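Local coordinates for telomerase reverse transcriptase (Takifugu rubripes, PDB 4LMO), which extends chromosome ends by copying a template in the telomerase RNA, the chain here being its RNA-binding domain, at residues S22-N26 with W207-F212; V122-V126 with L216-F221; L147-R151 with E168-I173. All coordinates share one frame; numbering follows the deposited sequence.

All three contacts lie in the largely helical RNA-binding domain, and helix 191-220 ties them together. Contact 1 and contact 2 both use it: 207-212 receives the loop after helix 6-15, and 216-221, at its C-terminal end, meets helix 119-133. Their centres are about 11 Å apart. Contact 3, about 19 Å from the centre of each, joins helix 142-158 to the segment 168-173 and reaches helix 191-220 through Tyr-148 and Leu-169. Along the chain contacts 1 and 2 cross, while contact 3 is nested inside both. One long helix thus receives packing from the N-terminal loop and from helices 119-133 and 142-158.

Contact 1: S22-N26 with W207-F212; sequences SFLLN and WLLDGF
Phe-23 meets Phe-212 in an offset edge-to-face stack, the edge of the Phe-23 ring directed at the face of Phe-212 with the planes 72° apart. The closest side-chain approach is Phe-23 CZ to Phe-212 CD1, 3.8 Å, and CE1 of Phe-23 also comes within 3.7 Å of the carbonyl O of Phe-212, which lies near the plane of the Phe-23 ring. An aromatic ring suits this place because its slightly positive rim can face both a pi cloud and a carbonyl oxygen. The Phe-23 side chain runs trans to its own amide nitrogen (chi1 175°), which carries the ring to the helix although the CB bond does not aim there.

The aliphatic contacts come from the next two residues, both with CB directed at the helix. Leu-24 brings one methyl, CD2, to the edge of the Trp-207 indole, 3.5 Å from NE1. Leu-25 divides its branches: CD2 touches the same indole edge 4.1 Å from CZ2, whereas CD1 sits at the edge of the Phe-212 ring, 3.9 Å from CE1. A forked leucine suits a place between two rings.

Backbone shape completes the fit. Gly-211 CA lies against one face of the Trp-207 indole, and the missing side chain makes room for that ring, since a CB would collide with NE1. Around it the helix widens into a pi-type turn, with Trp-207 O accepting from both Gly-211 N and Phe-212 N. In the loop segment, a 3-10 turn at 24-26 is closed by Asn-26 N to Phe-23 O, 2.8 Å.

Helices 40-48 and 73-85 supply further cover through Leu-43, Leu-79 and Leu-80. The arrangement is a buried apolar loop-to-helix packing that joins the loop following the TFLY-bearing helix 6-15 to the central helix of the RNA-binding domain.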
# COMPACT_ATOMS: atom_id res chain seq x y z
N SER A 22 -10.26 2.28 5.27
CA SER A 22 -10.43 1.00 4.57
C SER A 22 -9.12 0.45 3.98
O SER A 22 -9.14 -0.48 3.18
CB SER A 22 -11.52 1.10 3.50
OG SER A 22 -11.21 2.11 2.55
N PHE A 23 -7.99 1.02 4.40
CA PHE A 23 -6.67 0.54 3.99
C PHE A 23 -6.34 -0.79 4.67
O PHE A 23 -6.63 -0.97 5.86
CB PHE A 23 -5.60 1.59 4.30
CG PHE A 23 -4.19 1.13 4.02
CD1 PHE A 23 -3.77 0.86 2.72
CD2 PHE A 23 -3.27 1.00 5.05
CE1 PHE A 23 -2.48 0.45 2.46
CE2 PHE A 23 -1.97 0.59 4.80
CZ PHE A 23 -1.57 0.32 3.51
N LEU A 24 -5.74 -1.69 3.91
CA LEU A 24 -5.41 -3.05 4.36
C LEU A 24 -4.93 -3.18 5.81
O LEU A 24 -5.46 -3.98 6.58
CB LEU A 24 -4.41 -3.71 3.40
CG LEU A 24 -3.78 -5.07 3.77
CD1 LEU A 24 -4.83 -6.15 4.01
CD2 LEU A 24 -2.80 -5.49 2.69
N LEU A 25 -3.92 -2.39 6.18
CA LEU A 25 -3.29 -2.51 7.50
C LEU A 25 -4.14 -1.93 8.63
O LEU A 25 -3.81 -2.10 9.81
CB LEU A 25 -1.89 -1.90 7.49
CG LEU A 25 -0.81 -2.49 6.57
CD1 LEU A 25 0.52 -1.78 6.80
CD2 LEU A 25 -0.65 -3.99 6.79
N ASN A 26 -5.22 -1.24 8.28
CA ASN A 26 -6.17 -0.72 9.27
C ASN A 26 -7.37 -1.64 9.46
O ASN A 26 -8.22 -1.38 10.31
CB ASN A 26 -6.65 0.69 8.88
CG ASN A 26 -5.59 1.75 9.11
OD1 ASN A 26 -4.66 1.57 9.90
ND2 ASN A 26 -5.72 2.87 8.41
N TRP A 207 3.79 -8.15 -2.76
CA TRP A 207 2.79 -7.64 -1.80
C TRP A 207 2.99 -6.18 -1.57
O TRP A 207 2.02 -5.42 -1.47
CB TRP A 207 2.87 -8.38 -0.47
CG TRP A 207 1.97 -7.77 0.59
CD1 TRP A 207 0.60 -7.99 0.76
CD2 TRP A 207 2.34 -6.81 1.65
NE1 TRP A 207 0.12 -7.26 1.82
CE2 TRP A 207 1.11 -6.53 2.39
CE3 TRP A 207 3.52 -6.19 2.04
CZ2 TRP A 207 1.08 -5.66 3.48
CZ3 TRP A 207 3.48 -5.31 3.13
CH2 TRP A 207 2.29 -5.06 3.83
N LEU A 208 4.25 -5.78 -1.47
CA LEU A 208 4.62 -4.40 -1.14
C LEU A 208 4.13 -3.42 -2.20
O LEU A 208 3.75 -2.29 -1.88
CB LEU A 208 6.14 -4.31 -0.97
CG LEU A 208 6.75 -3.30 -0.00
CD1 LEU A 208 6.13 -3.39 1.38
CD2 LEU A 208 8.26 -3.51 0.08
N LEU A 209 4.11 -3.86 -3.46
CA LEU A 209 3.60 -3.02 -4.54
C LEU A 209 2.08 -3.10 -4.64
O LEU A 209 1.39 -2.08 -4.63
CB LEU A 209 4.26 -3.39 -5.88
CG LEU A 209 4.02 -2.44 -7.07
CD1 LEU A 209 4.42 -1.01 -6.74
CD2 LEU A 209 4.76 -2.91 -8.31
N ASP A 210 1.56 -4.33 -4.72
CA ASP A 210 0.12 -4.56 -4.91
C ASP A 210 -0.71 -4.26 -3.67
O ASP A 210 -1.75 -3.61 -3.75
CB ASP A 210 -0.12 -6.00 -5.37
CG ASP A 210 -1.59 -6.31 -5.55
OD1 ASP A 210 -2.17 -5.87 -6.57
OD2 ASP A 210 -2.16 -7.00 -4.68
N GLY A 211 -0.24 -4.73 -2.52
CA GLY A 211 -0.96 -4.54 -1.27
C GLY A 211 -0.71 -3.18 -0.66
O GLY A 211 -1.65 -2.42 -0.42
N PHE A 212 0.56 -2.86 -0.42
CA PHE A 212 0.92 -1.64 0.28
C PHE A 212 0.81 -0.39 -0.61
O PHE A 212 -0.04 0.46 -0.37
CB PHE A 212 2.31 -1.75 0.93
CG PHE A 212 2.61 -0.65 1.91
CD1 PHE A 212 2.07 -0.68 3.19
CD2 PHE A 212 3.43 0.41 1.56
CE1 PHE A 212 2.34 0.33 4.10
CE2 PHE A 212 3.71 1.43 2.46
CZ PHE A 212 3.16 1.39 3.73

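Contact 2: V122-V126 with L216-F221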
# COMPACT_ATOMS: atom_id res chain seq x y z
N VAL A 122 2.49 11.64 -6.31
CA VAL A 122 1.96 10.40 -5.74
C VAL A 122 3.11 9.46 -5.39
O VAL A 122 3.05 8.72 -4.40
CB VAL A 122 0.94 9.73 -6.69
CG1 VAL A 122 0.53 8.36 -6.17
CG2 VAL A 122 -0.28 10.62 -6.86
N TYR A 123 4.18 9.51 -6.19
CA TYR A 123 5.40 8.78 -5.86
C TYR A 123 6.04 9.28 -4.56
O TYR A 123 6.40 8.47 -3.70
CB TYR A 123 6.42 8.81 -7.00
CG TYR A 123 7.78 8.31 -6.58
CD1 TYR A 123 8.00 6.95 -6.36
CD2 TYR A 123 8.84 9.19 -6.36
CE1 TYR A 123 9.24 6.48 -5.96
CE2 TYR A 123 10.08 8.73 -5.95
CZ TYR A 123 10.28 7.37 -5.75
OH TYR A 123 11.51 6.92 -5.34
N LEU A 124 6.20 10.59 -4.42
CA LEU A 124 6.85 11.16 -3.24
C LEU A 124 6.13 10.77 -1.94
O LEU A 124 6.77 10.36 -0.97
CB LEU A 124 6.98 12.69 -3.35
CG LEU A 124 7.90 13.24 -4.45
CD1 LEU A 124 7.69 14.74 -4.62
CD2 LEU A 124 9.37 12.93 -4.16
N PHE A 125 4.81 10.88 -1.95
CA PHE A 125 3.98 10.42 -0.83
C PHE A 125 4.19 8.94 -0.53
O PHE A 125 4.46 8.56 0.61
CB PHE A 125 2.49 10.69 -1.10
CG PHE A 125 1.57 9.92 -0.20
CD1 PHE A 125 1.48 10.21 1.16
CD2 PHE A 125 0.78 8.88 -0.71
CE1 PHE A 125 0.64 9.49 1.99
CE2 PHE A 125 -0.07 8.16 0.11
CZ PHE A 125 -0.14 8.47 1.46
N VAL A 126 4.07 8.10 -1.56
CA VAL A 126 4.24 6.66 -1.43
C VAL A 126 5.67 6.31 -0.99
O VAL A 126 5.88 5.38 -0.21
CB VAL A 126 3.82 5.92 -2.72
CG1 VAL A 126 4.68 4.69 -2.98
CG2 VAL A 126 2.35 5.57 -2.67
N LEU A 216 -2.37 2.33 -0.76
CA LEU A 216 -2.28 3.75 -0.41
C LEU A 216 -2.88 4.63 -1.50
O LEU A 216 -3.63 5.57 -1.21
CB LEU A 216 -0.83 4.15 -0.15
CG LEU A 216 -0.13 3.43 1.01
CD1 LEU A 216 1.36 3.70 0.98
CD2 LEU A 216 -0.74 3.84 2.34
N VAL A 217 -2.56 4.32 -2.75
CA VAL A 217 -3.08 5.04 -3.90
C VAL A 217 -4.60 4.90 -3.97
O VAL A 217 -5.31 5.90 -4.13
CB VAL A 217 -2.40 4.58 -5.21
CG1 VAL A 217 -2.97 5.31 -6.42
CG2 VAL A 217 -0.90 4.80 -5.15
N ARG A 218 -5.10 3.67 -3.82
CA ARG A 218 -6.54 3.39 -3.80
C ARG A 218 -7.30 4.16 -2.71
O ARG A 218 -8.38 4.68 -2.96
CB ARG A 218 -6.81 1.89 -3.64
CG ARG A 218 -7.01 1.14 -4.95
CD ARG A 218 -7.36 -0.33 -4.74
NE ARG A 218 -8.45 -0.52 -3.78
CZ ARG A 218 -9.75 -0.47 -4.08
NH1 ARG A 218 -10.16 -0.21 -5.32
NH2 ARG A 218 -10.66 -0.66 -3.13
N ALA A 219 -6.72 4.22 -1.52
CA ALA A 219 -7.37 4.85 -0.37
C ALA A 219 -7.34 6.38 -0.42
O ALA A 219 -8.38 7.03 -0.27
CB ALA A 219 -6.76 4.34 0.93
N CYS A 220 -6.16 6.94 -0.66
CA CYS A 220 -5.92 8.38 -0.52
C CYS A 220 -6.27 9.21 -1.75
O CYS A 220 -6.40 10.43 -1.66
CB CYS A 220 -4.47 8.65 -0.13
SG CYS A 220 -3.96 7.81 1.38
N PHE A 221 -6.41 8.55 -2.90
CA PHE A 221 -6.65 9.25 -4.15
C PHE A 221 -7.82 8.66 -4.92
O PHE A 221 -8.27 7.55 -4.63
CB PHE A 221 -5.40 9.21 -5.03
CG PHE A 221 -4.19 9.86 -4.42
CD1 PHE A 221 -3.95 11.22 -4.60
CD2 PHE A 221 -3.29 9.12 -3.66
CE1 PHE A 221 -2.83 11.83 -4.03
CE2 PHE A 221 -2.18 9.71 -3.09
CZ PHE A 221 -1.95 11.07 -3.27
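Val-122 to Val-126 and Leu-216 to Phe-221 meet where two helices pass at 110° with their axes 11.3 Å apart, a separation that leaves room for large side chains between them. Phe-125 and Phe-221, the latter just past the helix end, fill much of it as an offset edge-to-face pair, planes 68° apart, the edge of Phe-221 pointing to the face of Phe-125 with CE2 of Phe-221 3.9 Å from CD2 of Phe-125. Val-122 CG2 rests over a face of the Phe-221 ring in a CH-pi contact, 4.1 Å from the centroid. Its other methyl, CG1, which extends trans to the backbone N (chi1 173°), meets Val-217 CG2, small branched valines meshing methyl to methyl. At the far end of the Phe-125 ring, Cys-220 SG stands obliquely 3.9 Å from CZ, a sulfur-aromatic contact, and Leu-216 CB touches CE2. With an alanine in place of Phe-125, the Phe-221 edge and the Cys-220 sulfur would probably lose their aromatic partner and a gap would open between the helices. Leu-92 of helix 88-93 and Phe-235 of strand 234-237 border this buried apolar interface, a steep helix-helix packing inside the largely helical telomerase RNA-binding domain.

Contact 3: L147-R151 with E168-I173; sequences LYFAR and ELMWKI
Arg-151 turns the end of its guanidinium toward the Trp-171 carbonyl, and NH1 and NH2 both grip the one oxygen. The NH1 bond to Trp-171 O, 3.0 Å, lies in the carbonyl plane on a lone pair; that from NH2, 3.1 Å, arrives tilted 30° from it. NH1 also gives a weak bond to Leu-169 O, 3.1 Å; both oxygens lie near the guanidinium plane, and the paired bonds to Trp-171 O probably fix its rotation. A bend at chi2 (-76°) brings the guanidinium to these carbonyls, which suit its several donors. The guanidinium and Trp-171 ring are inclined by 26°, NH2 4.0 Å from CE3.

Leu-169 packs its fork on Tyr-148 CE1, CG lying 3.7 Å away and oblique to the ring, with CD1 also reaching Arg-151 CB. Leu-147 lies along the type II turn of 170-173, its CB 4.0 Å from Ile-173 CD1 and its CD1 3.3 Å from Lys-172 O. Tyr-148 OH bonds to Leu-205 O. Residues 171-173 fall in a region, 171-196, that probably interacts with the RNA template. Helix 142-158 lies between helix 119-133, reached by Phe-149, and the 168-173 segment, while Tyr-148 and Leu-169 pack on Leu-209 of helix 191-220.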
# COMPACT_ATOMS: atom_id res chain seq x y z
N LEU A 147 16.77 0.26 -5.75
CA LEU A 147 16.26 -0.41 -6.94
C LEU A 147 14.74 -0.52 -6.91
O LEU A 147 14.07 -0.33 -7.94
CB LEU A 147 16.86 -1.81 -7.09
CG LEU A 147 18.01 -1.99 -8.09
CD1 LEU A 147 18.46 -3.45 -8.10
CD2 LEU A 147 17.61 -1.56 -9.49
N TYR A 148 14.20 -0.82 -5.74
CA TYR A 148 12.77 -0.99 -5.57
C TYR A 148 12.03 0.35 -5.68
O TYR A 148 10.95 0.42 -6.27
CB TYR A 148 12.44 -1.69 -4.26
CG TYR A 148 11.01 -2.16 -4.17
CD1 TYR A 148 10.62 -3.37 -4.73
CD2 TYR A 148 10.04 -1.37 -3.55
CE1 TYR A 148 9.31 -3.80 -4.67
CE2 TYR A 148 8.72 -1.79 -3.47
CZ TYR A 148 8.36 -3.01 -4.04
OH TYR A 148 7.05 -3.42 -3.96
N PHE A 149 12.61 1.39 -5.10
CA PHE A 149 12.05 2.74 -5.17
C PHE A 149 11.97 3.22 -6.62
O PHE A 149 11.01 3.89 -7.01
CB PHE A 149 12.88 3.72 -4.33
CG PHE A 149 12.54 3.71 -2.86
CD1 PHE A 149 11.90 2.62 -2.27
CD2 PHE A 149 12.88 4.79 -2.05
CE1 PHE A 149 11.60 2.61 -0.91
CE2 PHE A 149 12.58 4.79 -0.70
CZ PHE A 149 11.94 3.70 -0.13
N ALA A 150 12.97 2.84 -7.42
CA ALA A 150 12.99 3.15 -8.85
C ALA A 150 11.91 2.37 -9.60
O ALA A 150 11.36 2.86 -10.59
CB ALA A 150 14.36 2.86 -9.44
N ARG A 151 11.62 1.15 -9.13
CA ARG A 151 10.59 0.31 -9.74
C ARG A 151 9.20 0.86 -9.49
O ARG A 151 8.33 0.80 -10.35
CB ARG A 151 10.68 -1.13 -9.21
CG ARG A 151 12.00 -1.83 -9.51
CD ARG A 151 12.11 -2.26 -10.96
NE ARG A 151 13.49 -2.30 -11.44
CZ ARG A 151 14.39 -3.21 -11.11
NH1 ARG A 151 14.10 -4.20 -10.27
NH2 ARG A 151 15.61 -3.14 -11.63
N GLU A 168 10.30 -8.10 -13.44
CA GLU A 168 10.80 -6.73 -13.57
C GLU A 168 11.05 -6.12 -12.19
O GLU A 168 11.98 -5.34 -12.01
CB GLU A 168 9.81 -5.87 -14.35
CG GLU A 168 9.69 -6.23 -15.83
CD GLU A 168 8.53 -5.54 -16.52
OE1 GLU A 168 7.92 -4.62 -15.92
OE2 GLU A 168 8.21 -5.92 -17.67
N LEU A 169 10.20 -6.48 -11.23
CA LEU A 169 10.30 -5.98 -9.87
C LEU A 169 11.55 -6.52 -9.16
O LEU A 169 12.20 -5.80 -8.40
CB LEU A 169 9.04 -6.35 -9.09
CG LEU A 169 8.62 -5.47 -7.90
CD1 LEU A 169 8.35 -4.04 -8.34
CD2 LEU A 169 7.39 -6.06 -7.22
N MET A 170 11.87 -7.78 -9.43
CA MET A 170 12.96 -8.49 -8.75
C MET A 170 14.31 -8.35 -9.47
O MET A 170 15.34 -8.79 -8.95
CB MET A 170 12.63 -9.98 -8.60
CG MET A 170 11.47 -10.30 -7.67
SD MET A 170 11.94 -10.40 -5.94
CE MET A 170 13.15 -11.72 -5.96
N TRP A 171 14.29 -7.76 -10.66
CA TRP A 171 15.48 -7.72 -11.51
C TRP A 171 16.64 -7.01 -10.87
O TRP A 171 16.55 -5.83 -10.51
CB TRP A 171 15.16 -7.11 -12.87
CG TRP A 171 16.28 -7.26 -13.87
CD1 TRP A 171 17.07 -8.39 -14.11
CD2 TRP A 171 16.77 -6.25 -14.83
NE1 TRP A 171 17.99 -8.15 -15.10
CE2 TRP A 171 17.86 -6.89 -15.58
CE3 TRP A 171 16.42 -4.94 -15.13
CZ2 TRP A 171 18.56 -6.22 -16.58
CZ3 TRP A 171 17.14 -4.27 -16.14
CH2 TRP A 171 18.18 -4.90 -16.84
N LYS A 172 17.73 -7.76 -10.70
CA LYS A 172 18.98 -7.27 -10.09
C LYS A 172 18.89 -7.03 -8.58
O LYS A 172 19.83 -6.49 -7.99
CB LYS A 172 19.53 -6.03 -10.81
CG LYS A 172 20.17 -6.32 -12.16
CD LYS A 172 20.71 -5.05 -12.81
CE LYS A 172 19.59 -4.15 -13.31
NZ LYS A 172 20.12 -2.95 -14.01
N ILE A 173 17.77 -7.41 -7.97
CA ILE A 173 17.67 -7.43 -6.51
C ILE A 173 18.59 -8.54 -6.00
O ILE A 173 18.59 -9.65 -6.53
CB ILE A 173 16.21 -7.67 -6.03
CG1 ILE A 173 15.32 -6.46 -6.37
CG2 ILE A 173 16.16 -8.00 -4.55
CD1 ILE A 173 15.54 -5.22 -5.51